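Local coordinates for 49 protein (Murid herpesvirus 4, PDB 6A4V) that interacts with host poly(ADP-ribose) polymerase 1 and facilitates virus replication, probably through that interaction, at residues B[65-77]-B[295-309]. Residues are numbered along the deposited sequence; the frame is centred on the assembly and turned at random.
Sequences CLCKLQVLCKICQ and TLVFDEILICLRGLQ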
loop_
_atom_site.group_PDB
_atom_site.type_symbol
_atom_site.label_atom_id
_atom_site.label_comp_id
_atom_site.label_asym_id
_atom_site.label_seq_id
_atom_site.Cartn_x
_atom_site.Cartn_y
_atom_site.Cartn_z
ATOM N N CYS B 65 -8.883 6.063 23.409
ATOM C CA CYS B 65 -9.302 4.808 22.756
ATOM C C CYS B 65 -9.214 4.994 21.236
ATOM O O CYS B 65 -8.698 4.135 20.495
ATOM C CB CYS B 65 -10.668 4.392 23.274
ATOM S SG CYS B 65 -11.077 2.685 22.815
ATOM N N LEU B 66 -9.601 6.183 20.769
ATOM C CA LEU B 66 -9.681 6.419 19.391
ATOM C C LEU B 66 -8.291 6.497 18.763
ATOM O O LEU B 66 -8.085 5.868 17.728
ATOM C CB LEU B 66 -10.456 7.698 19.142
ATOM C CG LEU B 66 -11.946 7.487 19.279
ATOM C CD1 LEU B 66 -12.633 8.834 19.167
ATOM C CD2 LEU B 66 -12.427 6.523 18.200
ATOM N N CYS B 67 -7.368 7.237 19.393
ATOM C CA CYS B 67 -5.973 7.230 18.931
ATOM C C CYS B 67 -5.543 5.755 18.829
ATOM O O CYS B 67 -5.035 5.340 17.850
ATOM C CB CYS B 67 -5.089 8.044 19.879
ATOM S SG CYS B 67 -5.588 9.789 20.041
ATOM N N LYS B 68 -5.832 4.961 19.864
ATOM C CA LYS B 68 -5.296 3.637 19.978
ATOM C C LYS B 68 -5.790 2.833 18.783
ATOM O O LYS B 68 -4.997 2.099 18.166
ATOM C CB LYS B 68 -5.716 2.954 21.285
ATOM C CG LYS B 68 -5.207 3.599 22.565
ATOM C CD LYS B 68 -4.639 2.639 23.658
ATOM C CE LYS B 68 -4.960 3.089 25.080
ATOM N NZ LYS B 68 -5.606 2.007 25.878
ATOM N N LEU B 69 -7.047 3.088 18.417
ATOM C CA LEU B 69 -7.729 2.456 17.369
ATOM C C LEU B 69 -7.161 2.866 16.026
ATOM O O LEU B 69 -7.212 2.059 15.116
ATOM C CB LEU B 69 -9.219 2.794 17.417
ATOM C CG LEU B 69 -9.995 1.973 18.452
ATOM C CD1 LEU B 69 -11.393 2.526 18.641
ATOM C CD2 LEU B 69 -9.997 0.497 18.089
ATOM N N GLN B 70 -6.777 4.135 15.896
ATOM C CA GLN B 70 -6.221 4.654 14.650
ATOM C C GLN B 70 -4.872 4.006 14.399
ATOM O O GLN B 70 -4.665 3.409 13.304
ATOM C CB GLN B 70 -6.100 6.167 14.717
ATOM C CG GLN B 70 -7.442 6.817 14.480
ATOM C CD GLN B 70 -7.387 8.317 14.598
ATOM O OE1 GLN B 70 -6.781 8.871 15.521
ATOM N NE2 GLN B 70 -8.041 8.987 13.660
ATOM N N VAL B 71 -4.073 3.897 15.474
ATOM C CA VAL B 71 -2.833 3.187 15.397
ATOM C C VAL B 71 -3.087 1.742 14.997
ATOM O O VAL B 71 -2.295 1.216 14.210
ATOM C CB VAL B 71 -2.079 3.155 16.730
ATOM C CG1 VAL B 71 -0.995 2.106 16.699
ATOM C CG2 VAL B 71 -1.523 4.537 17.047
ATOM N N LEU B 72 -4.109 1.098 15.601
ATOM C CA LEU B 72 -4.293 -0.305 15.287
ATOM C C LEU B 72 -4.841 -0.477 13.886
ATOM O O LEU B 72 -4.563 -1.491 13.246
ATOM C CB LEU B 72 -5.200 -0.984 16.293
ATOM C CG LEU B 72 -4.550 -1.275 17.621
ATOM C CD1 LEU B 72 -5.593 -1.728 18.586
ATOM C CD2 LEU B 72 -3.476 -2.321 17.482
ATOM N N CYS B 73 -5.660 0.480 13.414
ATOM C CA CYS B 73 -6.165 0.372 12.029
ATOM C C CYS B 73 -5.048 0.419 10.957
ATOM O O CYS B 73 -5.033 -0.359 9.915
ATOM C CB CYS B 73 -7.088 1.548 11.761
ATOM S SG CYS B 73 -8.113 1.131 10.362
ATOM N N LYS B 74 -4.131 1.385 11.090
ATOM C CA LYS B 74 -2.991 1.459 10.174
ATOM C C LYS B 74 -2.246 0.129 10.239
ATOM O O LYS B 74 -2.011 -0.552 9.198
ATOM C CB LYS B 74 -2.110 2.629 10.553
ATOM C CG LYS B 74 -2.655 3.947 10.004
ATOM C CD LYS B 74 -2.639 5.089 11.011
ATOM C CE LYS B 74 -3.374 6.321 10.506
ATOM N NZ LYS B 74 -3.833 7.202 11.609
ATOM N N ILE B 75 -1.911 -0.260 11.462
ATOM C CA ILE B 75 -1.028 -1.399 11.621
ATOM C C ILE B 75 -1.668 -2.607 10.972
ATOM O O ILE B 75 -1.074 -3.248 10.143
ATOM C CB ILE B 75 -0.661 -1.682 13.075
ATOM C CG1 ILE B 75 0.335 -0.638 13.552
ATOM C CG2 ILE B 75 -0.101 -3.113 13.166
ATOM C CD1 ILE B 75 0.648 -0.721 15.052
ATOM N N CYS B 76 -2.919 -2.879 11.288
ATOM C CA CYS B 76 -3.589 -4.088 10.673
ATOM C C CYS B 76 -3.623 -4.037 9.136
ATOM O O CYS B 76 -3.443 -5.043 8.446
ATOM C CB CYS B 76 -5.010 -4.205 11.224
ATOM S SG CYS B 76 -5.062 -4.700 12.962
ATOM N N GLN B 77 -3.917 -2.859 8.602
ATOM C CA GLN B 77 -3.973 -2.602 7.230
ATOM C C GLN B 77 -2.608 -2.869 6.604
ATOM O O GLN B 77 -2.496 -3.573 5.558
ATOM C CB GLN B 77 -4.366 -1.149 6.954
ATOM C CG GLN B 77 -4.432 -0.836 5.457
ATOM C CD GLN B 77 -4.968 0.539 5.132
ATOM O OE1 GLN B 77 -4.572 1.556 5.712
ATOM N NE2 GLN B 77 -5.717 0.605 4.034
ATOM N N THR B 295 -8.165 -3.980 2.463
ATOM C CA THR B 295 -7.672 -2.631 2.547
ATOM C C THR B 295 -8.796 -1.618 2.335
ATOM O O THR B 295 -8.716 -0.524 2.836
ATOM C CB THR B 295 -6.503 -2.427 1.552
ATOM O OG1 THR B 295 -5.952 -1.110 1.663
ATOM C CG2 THR B 295 -6.913 -2.625 0.111
ATOM N N LEU B 296 -9.829 -1.928 1.549
ATOM C CA LEU B 296 -10.933 -0.925 1.418
ATOM C C LEU B 296 -11.616 -0.710 2.766
ATOM O O LEU B 296 -11.923 0.486 3.154
ATOM C CB LEU B 296 -11.939 -1.362 0.338
ATOM C CG LEU B 296 -11.371 -1.544 -1.059
ATOM C CD1 LEU B 296 -12.488 -1.998 -2.002
ATOM C CD2 LEU B 296 -10.765 -0.231 -1.567
ATOM N N VAL B 297 -11.795 -1.804 3.540
ATOM C CA VAL B 297 -12.473 -1.706 4.849
ATOM C C VAL B 297 -11.640 -0.861 5.796
ATOM O O VAL B 297 -12.146 0.060 6.544
ATOM C CB VAL B 297 -12.860 -3.068 5.453
ATOM C CG1 VAL B 297 -13.521 -2.905 6.791
ATOM C CG2 VAL B 297 -13.760 -3.921 4.590
ATOM N N PHE B 298 -10.369 -1.169 5.896
ATOM C CA PHE B 298 -9.492 -0.336 6.773
ATOM C C PHE B 298 -9.605 1.127 6.389
ATOM O O PHE B 298 -9.760 1.964 7.307
ATOM C CB PHE B 298 -8.030 -0.756 6.724
ATOM C CG PHE B 298 -7.815 -2.110 7.325
ATOM C CD1 PHE B 298 -7.858 -2.272 8.707
ATOM C CD2 PHE B 298 -7.781 -3.239 6.510
ATOM C CE1 PHE B 298 -7.670 -3.526 9.266
ATOM C CE2 PHE B 298 -7.642 -4.493 7.073
ATOM C CZ PHE B 298 -7.507 -4.613 8.437
ATOM N N ASP B 299 -9.668 1.410 5.082
ATOM C CA ASP B 299 -9.768 2.789 4.653
ATOM C C ASP B 299 -11.059 3.422 5.167
ATOM O O ASP B 299 -11.089 4.557 5.599
ATOM C CB ASP B 299 -9.678 2.934 3.127
ATOM C CG ASP B 299 -8.271 2.817 2.523
ATOM O OD1 ASP B 299 -7.342 3.360 3.147
ATOM O OD2 ASP B 299 -8.132 2.233 1.369
ATOM N N GLU B 300 -12.184 2.728 4.993
ATOM C CA GLU B 300 -13.469 3.249 5.560
ATOM C C GLU B 300 -13.417 3.434 7.080
ATOM O O GLU B 300 -13.847 4.442 7.618
ATOM C CB GLU B 300 -14.630 2.352 5.164
ATOM C CG GLU B 300 -15.863 3.182 4.964
ATOM C CD GLU B 300 -17.057 2.339 4.653
ATOM O OE1 GLU B 300 -16.909 1.373 3.760
ATOM O OE2 GLU B 300 -18.073 2.626 5.339
ATOM N N ILE B 301 -12.835 2.476 7.789
ATOM C CA ILE B 301 -12.732 2.622 9.233
ATOM C C ILE B 301 -11.945 3.877 9.615
ATOM O O ILE B 301 -12.328 4.556 10.518
ATOM C CB ILE B 301 -12.120 1.363 9.849
ATOM C CG1 ILE B 301 -13.067 0.178 9.786
ATOM C CG2 ILE B 301 -11.672 1.612 11.251
ATOM C CD1 ILE B 301 -12.331 -1.133 9.992
ATOM N N LEU B 302 -10.806 4.123 8.978
ATOM C CA LEU B 302 -9.982 5.298 9.258
ATOM C C LEU B 302 -10.811 6.563 9.152
ATOM O O LEU B 302 -10.728 7.415 9.999
ATOM C CB LEU B 302 -8.814 5.355 8.256
ATOM C CG LEU B 302 -7.607 4.552 8.698
ATOM C CD1 LEU B 302 -6.769 4.050 7.541
ATOM C CD2 LEU B 302 -6.798 5.362 9.709
ATOM N N ILE B 303 -11.572 6.699 8.064
ATOM C CA ILE B 303 -12.249 7.929 7.865
ATOM C C ILE B 303 -13.256 8.061 9.009
ATOM O O ILE B 303 -13.370 9.121 9.654
ATOM C CB ILE B 303 -12.850 8.095 6.440
ATOM C CG1 ILE B 303 -12.964 9.575 6.109
ATOM C CG2 ILE B 303 -14.219 7.431 6.242
ATOM C CD1 ILE B 303 -11.635 10.300 6.198
ATOM N N CYS B 304 -13.839 6.934 9.380
ATOM C CA CYS B 304 -14.843 6.868 10.414
ATOM C C CYS B 304 -14.273 7.141 11.822
ATOM O O CYS B 304 -14.872 7.828 12.691
ATOM C CB CYS B 304 -15.557 5.529 10.305
ATOM S SG CYS B 304 -16.680 5.238 11.687
ATOM N N LEU B 305 -13.099 6.633 12.131
ATOM C CA LEU B 305 -12.509 7.015 13.407
ATOM C C LEU B 305 -12.202 8.525 13.419
ATOM O O LEU B 305 -12.494 9.201 14.385
ATOM C CB LEU B 305 -11.243 6.187 13.560
ATOM C CG LEU B 305 -11.466 4.699 13.743
ATOM C CD1 LEU B 305 -10.148 3.976 13.706
ATOM C CD2 LEU B 305 -12.184 4.438 15.060
ATOM N N ARG B 306 -11.587 9.048 12.367
ATOM C CA ARG B 306 -11.342 10.518 12.221
ATOM C C ARG B 306 -12.662 11.284 12.447
ATOM O O ARG B 306 -12.743 12.221 13.272
ATOM C CB ARG B 306 -10.758 10.865 10.843
ATOM C CG ARG B 306 -9.597 11.858 10.874
ATOM C CD ARG B 306 -9.480 12.785 9.653
ATOM N NE ARG B 306 -8.899 12.227 8.422
ATOM C CZ ARG B 306 -8.862 12.849 7.226
ATOM N NH1 ARG B 306 -9.360 14.067 7.064
ATOM N NH2 ARG B 306 -8.328 12.238 6.179
ATOM N N GLY B 307 -13.721 10.874 11.738
ATOM C CA GLY B 307 -15.049 11.493 11.977
ATOM C C GLY B 307 -15.381 11.565 13.467
ATOM O O GLY B 307 -15.940 12.533 13.928
ATOM N N LEU B 308 -15.071 10.496 14.202
ATOM C CA LEU B 308 -15.502 10.314 15.578
ATOM C C LEU B 308 -14.711 11.239 16.516
ATOM O O LEU B 308 -15.286 11.855 17.393
ATOM C CB LEU B 308 -15.354 8.832 15.952
ATOM C CG LEU B 308 -16.619 8.003 15.758
ATOM C CD1 LEU B 308 -16.310 6.499 15.732
ATOM C CD2 LEU B 308 -17.611 8.313 16.841
ATOM N N GLN B 309 -13.402 11.314 16.315
ATOM C CA GLN B 309 -12.530 12.312 16.888
ATOM C C GLN B 309 -13.075 13.715 16.593
ATOM O O GLN B 309 -13.080 14.582 17.455
ATOM C CB GLN B 309 -11.099 12.194 16.341
ATOM C CG GLN B 309 -10.201 11.299 17.192
ATOM C CD GLN B 309 -8.830 10.993 16.629
ATOM O OE1 GLN B 309 -8.004 10.362 17.290
ATOM N NE2 GLN B 309 -8.566 11.423 15.401
#
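Gln-77 NE2 is shared by two oxygens of helix 295-312: it donates to Thr-295 OG1 at 2.9 Å, the hydroxyl lying 21° out of the amide plane, and more weakly to Asp-299 OD1 at 3.3 Å. His-81 also bonds to Thr-295 OG1, and Lys-196 of the second subunit forms a salt bridge with Asp-299 OD1. With CG anti to the backbone N (chi1 180°) and the chain extended, Gln-77 is a knob among Thr-295, Phe-298, Asp-299 and Leu-302, its CB making an off-centre CH-pi contact 4.1 Å from the Phe-298 ring centroid. Cys-76 CB presses on Phe-298 CE1 at 3.4 Å, while Cys-73 SG meets the same ring in plane, at its edge. The Cys-73 side chain is a knob among Phe-298, Ile-301, Leu-302 and Leu-305, with SG 3.7 Å from Ile-301 CG2. In the reverse direction Leu-305 is a knob among Leu-66, Leu-69, Gln-70 and Cys-73; its CD2 touches Leu-66 CD2 at 3.8 Å. The axes of segments 65-77 and 295-309 run nearly antiparallel (165°) and approach to 9.8 Å. Interlocking knobs, two largely apolar and one polar, thus join sequence-distant helices, and the shared Asp-299 OD1 ties the pair to the second subunit.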